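Local coordinates for hypothetical protein (Neisseria meningitidis, PDB 2O5H) that is of unknown function but forms a two-chain assembly and belongs to the DUF596 family of conserved bacterial alpha-beta proteins, at residues D23-T27 with S39-D43; W92-I97 with P107-G111. All coordinates share one frame; numbering follows the deposited sequence.

Contact 1: residues D23-T27 with S39-D43; sequences DVEFT and STIKD
Thr40 meets Asp23 and Phe26 through a forked side chain whose chi1 of -61° sets CG2 anti to its own backbone N and OG1 anti to its carbonyl carbon. Phe26, with CG anti to the backbone N (chi1 174°), carries its ring past Thr40 in the opposite sense. The two branches of Thr40 do different work. The methyl lies against the carboxylate of Asp23, Thr40 CG2 being 3.8 Å from Asp23 CG, while the hydroxyl sits at the edge of the phenyl ring, in its plane, with Thr40 OG1 3.4 Å from Phe26 CE2. Thr27 adds its methyl obliquely from the helix of Phe26, 20-30, Thr27 CG2 lying 3.6 Å from Thr40 OG1. At the flank, Ile41 CG2 packs 3.9 Å from Asp23 OD2, the two side chains meeting nearly at right angles.

No hydrogen bond crosses between the segments; Thr40 and Asp23 find their polar partners outside them. Thr40 OG1 bonds to Cys36 O one helical turn back. Asp23 is gripped through both oxygens, OD2 by Arg19 and Tyr16 and OD1 by the Tyr30 hydroxyl of the second subunit, which would favour a charged carboxylate in this buried setting.

The contact is helix-helix packing between 20-30 and 34-41, consecutive helices joined by a short turn whose Leu32 touches both Phe26 and Thr40. Phe26 also stacks on Tyr30 of the second subunit, placing the pair at the dimer interface, while helix 48-64 receives Val24 and Thr27 from one helix and Ile41 from the other.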
loop_
_atom_site.group_PDB
_atom_site.type_symbol
_atom_site.label_atom_id
_atom_site.label_comp_id
_atom_site.label_asym_id
_atom_site.label_seq_id
_atom_site.Cartn_x
_atom_site.Cartn_y
_atom_site.Cartn_z
ATOM N N ASP A 23 0.059 13.587 1.456
ATOM C CA ASP A 23 0.350 12.267 0.913
ATOM C C ASP A 23 1.817 11.881 1.154
ATOM O O ASP A 23 2.116 10.743 1.448
ATOM C CB ASP A 23 0.013 12.213 -0.602
ATOM C CG ASP A 23 -1.507 12.175 -0.874
ATOM O OD1 ASP A 23 -2.291 12.135 0.099
ATOM O OD2 ASP A 23 -1.915 12.190 -2.063
ATOM N N VAL A 24 2.725 12.848 0.999
ATOM C CA VAL A 24 4.126 12.684 1.378
ATOM C C VAL A 24 4.279 12.295 2.867
ATOM O O VAL A 24 4.914 11.283 3.185
ATOM C CB VAL A 24 4.998 13.932 0.980
ATOM C CG1 VAL A 24 6.378 13.885 1.643
ATOM C CG2 VAL A 24 5.151 13.988 -0.548
ATOM N N GLU A 25 3.665 13.091 3.745
ATOM C CA GLU A 25 3.653 12.821 5.181
ATOM C C GLU A 25 3.223 11.370 5.465
ATOM O O GLU A 25 3.951 10.605 6.115
ATOM C CB GLU A 25 2.774 13.856 5.905
ATOM C CG GLU A 25 3.415 15.271 5.979
ATOM C CD GLU A 25 2.429 16.420 6.251
ATOM O OE1 GLU A 25 1.325 16.184 6.759
ATOM O OE2 GLU A 25 2.761 17.581 5.936
ATOM N N PHE A 26 2.080 10.981 4.899
ATOM C CA PHE A 26 1.480 9.656 5.118
ATOM C C PHE A 26 2.428 8.520 4.680
ATOM O O PHE A 26 2.714 7.641 5.460
ATOM C CB PHE A 26 0.119 9.519 4.409
ATOM C CG PHE A 26 -0.484 8.108 4.470
ATOM C CD1 PHE A 26 -0.904 7.567 5.706
ATOM C CD2 PHE A 26 -0.646 7.352 3.297
ATOM C CE1 PHE A 26 -1.452 6.268 5.772
ATOM C CE2 PHE A 26 -1.217 6.053 3.356
ATOM C CZ PHE A 26 -1.616 5.519 4.603
ATOM N N THR A 27 2.947 8.587 3.456
ATOM C CA THR A 27 3.785 7.499 2.901
ATOM C C THR A 27 5.182 7.421 3.595
ATOM O O THR A 27 5.722 6.329 3.797
ATOM C CB THR A 27 3.926 7.664 1.368
ATOM O OG1 THR A 27 4.411 8.985 1.120
ATOM C CG2 THR A 27 2.530 7.495 0.687
ATOM N N SER A 39 -2.474 3.160 -3.918
ATOM C CA SER A 39 -3.657 3.200 -3.046
ATOM C C SER A 39 -3.864 4.589 -2.371
ATOM O O SER A 39 -4.994 5.058 -2.234
ATOM C CB SER A 39 -3.574 2.092 -2.009
ATOM O OG SER A 39 -3.569 0.838 -2.683
ATOM N N THR A 40 -2.767 5.233 -1.982
ATOM C CA THR A 40 -2.785 6.569 -1.382
ATOM C C THR A 40 -3.430 7.635 -2.282
ATOM O O THR A 40 -4.146 8.542 -1.794
ATOM C CB THR A 40 -1.319 7.010 -1.011
ATOM O OG1 THR A 40 -0.750 6.091 -0.062
ATOM C CG2 THR A 40 -1.288 8.417 -0.406
ATOM N N ILE A 41 -3.203 7.520 -3.600
ATOM C CA ILE A 41 -3.739 8.525 -4.539
ATOM C C ILE A 41 -5.110 8.108 -5.116
ATOM O O ILE A 41 -5.776 8.897 -5.793
ATOM C CB ILE A 41 -2.693 8.965 -5.648
ATOM C CG1 ILE A 41 -2.149 7.794 -6.502
ATOM C CG2 ILE A 41 -1.535 9.732 -5.031
ATOM C CD1 ILE A 41 -3.180 7.275 -7.502
ATOM N N LYS A 42 -5.549 6.893 -4.809
ATOM C CA LYS A 42 -6.788 6.378 -5.421
ATOM C C LYS A 42 -8.003 7.293 -5.258
ATOM O O LYS A 42 -8.815 7.429 -6.161
ATOM C CB LYS A 42 -7.127 5.025 -4.819
ATOM C CG LYS A 42 -6.666 3.878 -5.662
ATOM C CD LYS A 42 -7.650 3.650 -6.830
ATOM C CE LYS A 42 -8.246 2.230 -6.768
ATOM N NZ LYS A 42 -9.358 2.102 -7.771
ATOM N N ASP A 43 -8.118 7.904 -4.083
ATOM C CA ASP A 43 -9.285 8.719 -3.765
ATOM C C ASP A 43 -9.252 10.057 -4.483
ATOM O O ASP A 43 -10.254 10.770 -4.468
ATOM C CB ASP A 43 -9.422 8.920 -2.258
ATOM C CG ASP A 43 -8.328 9.803 -1.689
ATOM O OD1 ASP A 43 -7.158 9.400 -1.688
ATOM O OD2 ASP A 43 -8.637 10.925 -1.239
#

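Contact 2: residues W92-I97 with P107-G111; sequences WPEYEI and PFDIG
Ile110 reaches Trp92 with its terminal methyl. In the conformer described here, one of two modelled for Ile110, CD1 stands over one face of the indole 3.8 Å from the centroid of the six-membered ring, a CH-pi contact 22° off the ring normal. Pro93 shares that methyl: Pro93 CD lies 3.6 Å from Ile110 CD1 and also rests over the same indole face. Chi1 of -177° sends Ile110 CG1 away from its backbone N, and chi2 of 74° then turns CD1 onto the indole. On the other branch, Ile110 CG2 lies 3.8 Å from Glu96 CG, the side chains crossing at about a right angle.

Alongside, Ile110 N donates to Glu96 O over 2.9 Å. This bond and the backbone bonding of Phe108 with Glu98 flank a single beta bridge, Ile97 with Asp109, that pins the loop after helix 81-91 to the start of helix 110-116. Beside it lie two CA-H...O contacts, Asp109 CA to Glu96 O at 3.2 Å and Ile97 CA to Phe108 O. Asp109 is the N-cap of the helix, its OD1 accepting from Met112 N.

Farther out, the Trp92 ring is held among Phe55, Phe56 and Trp113, and Trp38 of helix 34-41 touches Trp92, Glu96 and Ile110. The Glu96 carboxylate, carried on an extended chain, forms salt bridges with Lys42 and Lys51.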
loop_
_atom_site.group_PDB
_atom_site.type_symbol
_atom_site.label_atom_id
_atom_site.label_comp_id
_atom_site.label_asym_id
_atom_site.label_seq_id
_atom_site.Cartn_x
_atom_site.Cartn_y
_atom_site.Cartn_z
ATOM N N TRP A 92 4.105 1.148 -18.071
ATOM C CA TRP A 92 2.909 1.356 -17.265
ATOM C C TRP A 92 1.717 0.666 -17.947
ATOM O O TRP A 92 1.498 0.826 -19.153
ATOM C CB TRP A 92 2.634 2.857 -17.129
ATOM C CG TRP A 92 1.649 3.194 -16.066
ATOM C CD1 TRP A 92 0.328 3.528 -16.233
ATOM C CD2 TRP A 92 1.922 3.253 -14.666
ATOM N NE1 TRP A 92 -0.239 3.793 -14.985
ATOM C CE2 TRP A 92 0.729 3.647 -14.017
ATOM C CE3 TRP A 92 3.072 2.999 -13.887
ATOM C CZ2 TRP A 92 0.635 3.761 -12.614
ATOM C CZ3 TRP A 92 2.984 3.163 -12.471
ATOM C CH2 TRP A 92 1.780 3.555 -11.869
ATOM N N PRO A 93 0.921 -0.099 -17.170
ATOM C CA PRO A 93 -0.274 -0.730 -17.760
ATOM C C PRO A 93 -1.204 0.243 -18.483
ATOM O O PRO A 93 -1.350 1.411 -18.063
ATOM C CB PRO A 93 -1.009 -1.260 -16.518
ATOM C CG PRO A 93 0.154 -1.634 -15.576
ATOM C CD PRO A 93 1.012 -0.385 -15.721
ATOM N N GLU A 94 -1.887 -0.282 -19.502
ATOM C CA GLU A 94 -2.844 0.476 -20.279
ATOM C C GLU A 94 -4.164 0.732 -19.568
ATOM O O GLU A 94 -4.862 1.651 -19.926
ATOM C CB GLU A 94 -3.090 -0.218 -21.610
ATOM C CG GLU A 94 -1.891 -0.151 -22.580
ATOM C CD GLU A 94 -2.226 -0.746 -23.954
ATOM O OE1 GLU A 94 -2.870 -1.798 -24.008
ATOM O OE2 GLU A 94 -1.892 -0.137 -24.982
ATOM N N TYR A 95 -4.491 -0.084 -18.567
ATOM C CA TYR A 95 -5.793 -0.015 -17.878
ATOM C C TYR A 95 -5.491 -0.269 -16.432
ATOM O O TYR A 95 -4.505 -0.931 -16.108
ATOM C CB TYR A 95 -6.778 -1.094 -18.396
ATOM C CG TYR A 95 -7.121 -0.931 -19.859
ATOM C CD1 TYR A 95 -8.158 -0.060 -20.267
ATOM C CD2 TYR A 95 -6.398 -1.603 -20.838
ATOM C CE1 TYR A 95 -8.434 0.120 -21.569
ATOM C CE2 TYR A 95 -6.677 -1.429 -22.164
ATOM C CZ TYR A 95 -7.702 -0.566 -22.519
ATOM O OH TYR A 95 -7.999 -0.382 -23.827
ATOM N N GLU A 96 -6.332 0.274 -15.549
ATOM C CA GLU A 96 -6.131 0.125 -14.109
ATOM C C GLU A 96 -6.332 -1.350 -13.768
ATOM O O GLU A 96 -5.646 -1.909 -12.897
ATOM C CB GLU A 96 -7.139 0.997 -13.350
ATOM C CG GLU A 96 -6.885 1.073 -11.864
ATOM C CD GLU A 96 -7.863 2.049 -11.157
ATOM O OE1 GLU A 96 -8.527 2.860 -11.846
ATOM O OE2 GLU A 96 -7.934 2.008 -9.920
ATOM N N ILE A 97 -7.239 -1.995 -14.500
ATOM C CA ILE A 97 -7.498 -3.417 -14.317
ATOM C C ILE A 97 -7.356 -4.174 -15.642
ATOM O O ILE A 97 -8.045 -3.882 -16.599
ATOM C CB ILE A 97 -8.914 -3.622 -13.715
ATOM C CG1 ILE A 97 -9.014 -2.902 -12.362
ATOM C CG2 ILE A 97 -9.264 -5.125 -13.634
ATOM C CD1 ILE A 97 -10.364 -3.017 -11.684
ATOM N N PRO A 107 -7.923 -11.037 -12.506
ATOM C CA PRO A 107 -8.337 -9.779 -11.890
ATOM C C PRO A 107 -7.129 -8.880 -11.666
ATOM O O PRO A 107 -7.047 -8.205 -10.633
ATOM C CB PRO A 107 -8.847 -10.232 -10.521
ATOM C CG PRO A 107 -7.869 -11.466 -10.161
ATOM C CD PRO A 107 -7.350 -11.982 -11.519
ATOM N N PHE A 108 -6.209 -8.854 -12.627
ATOM C CA PHE A 108 -4.920 -8.203 -12.439
ATOM C C PHE A 108 -5.100 -6.694 -12.487
ATOM O O PHE A 108 -5.814 -6.166 -13.359
ATOM C CB PHE A 108 -3.945 -8.693 -13.498
ATOM C CG PHE A 108 -2.502 -8.483 -13.149
ATOM C CD1 PHE A 108 -1.822 -9.416 -12.349
ATOM C CD2 PHE A 108 -1.809 -7.416 -13.660
ATOM C CE1 PHE A 108 -0.478 -9.245 -12.027
ATOM C CE2 PHE A 108 -0.466 -7.232 -13.346
ATOM C CZ PHE A 108 0.202 -8.164 -12.529
ATOM N N ASP A 109 -4.507 -5.997 -11.533
ATOM C CA ASP A 109 -4.662 -4.570 -11.451
ATOM C C ASP A 109 -3.345 -3.850 -11.216
ATOM O O ASP A 109 -2.329 -4.498 -11.025
ATOM C CB ASP A 109 -5.745 -4.193 -10.429
ATOM C CG ASP A 109 -5.396 -4.578 -9.003
ATOM O OD1 ASP A 109 -4.210 -4.769 -8.656
ATOM O OD2 ASP A 109 -6.354 -4.680 -8.209
ATOM N N ILE A 110 -3.371 -2.525 -11.214
ATOM C CA ILE A 110 -2.147 -1.739 -11.077
ATOM C C ILE A 110 -1.431 -1.966 -9.734
ATOM O O ILE A 110 -0.207 -1.940 -9.679
ATOM C CB ILE A 110 -2.439 -0.234 -11.283
ATOM C CG1 ILE A 110 -1.154 0.589 -11.210
ATOM C CG2 ILE A 110 -3.515 0.245 -10.337
ATOM C CD1 ILE A 110 -0.345 0.397 -12.436
ATOM N N GLY A 111 -2.203 -2.137 -8.659
ATOM C CA GLY A 111 -1.640 -2.540 -7.363
ATOM C C GLY A 111 -0.798 -3.816 -7.464
ATOM O O GLY A 111 0.332 -3.890 -6.948
#

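Contact 1 is buried and joins two consecutive helices at the interface with the second subunit, whereas contact 2 lies at the surface, pairs a loop with a helix start and touches no other chain of the assembly. Their centres are about 18 Å apart. Side-chain packing alone bridges the segments in contact 1, the polar ends of Asp23 and Thr40 being held from outside the two segments; contact 2 combines a backbone hydrogen bond with packing on an indole. Along the chain contact 1 closes before contact 2 opens, yet the two touch directly, as Lys42 NZ forms a 2.6 Å salt bridge with Glu96 OE2. Helix 34-41 further connects them, supplying Thr40 to the first and Trp38 against the second.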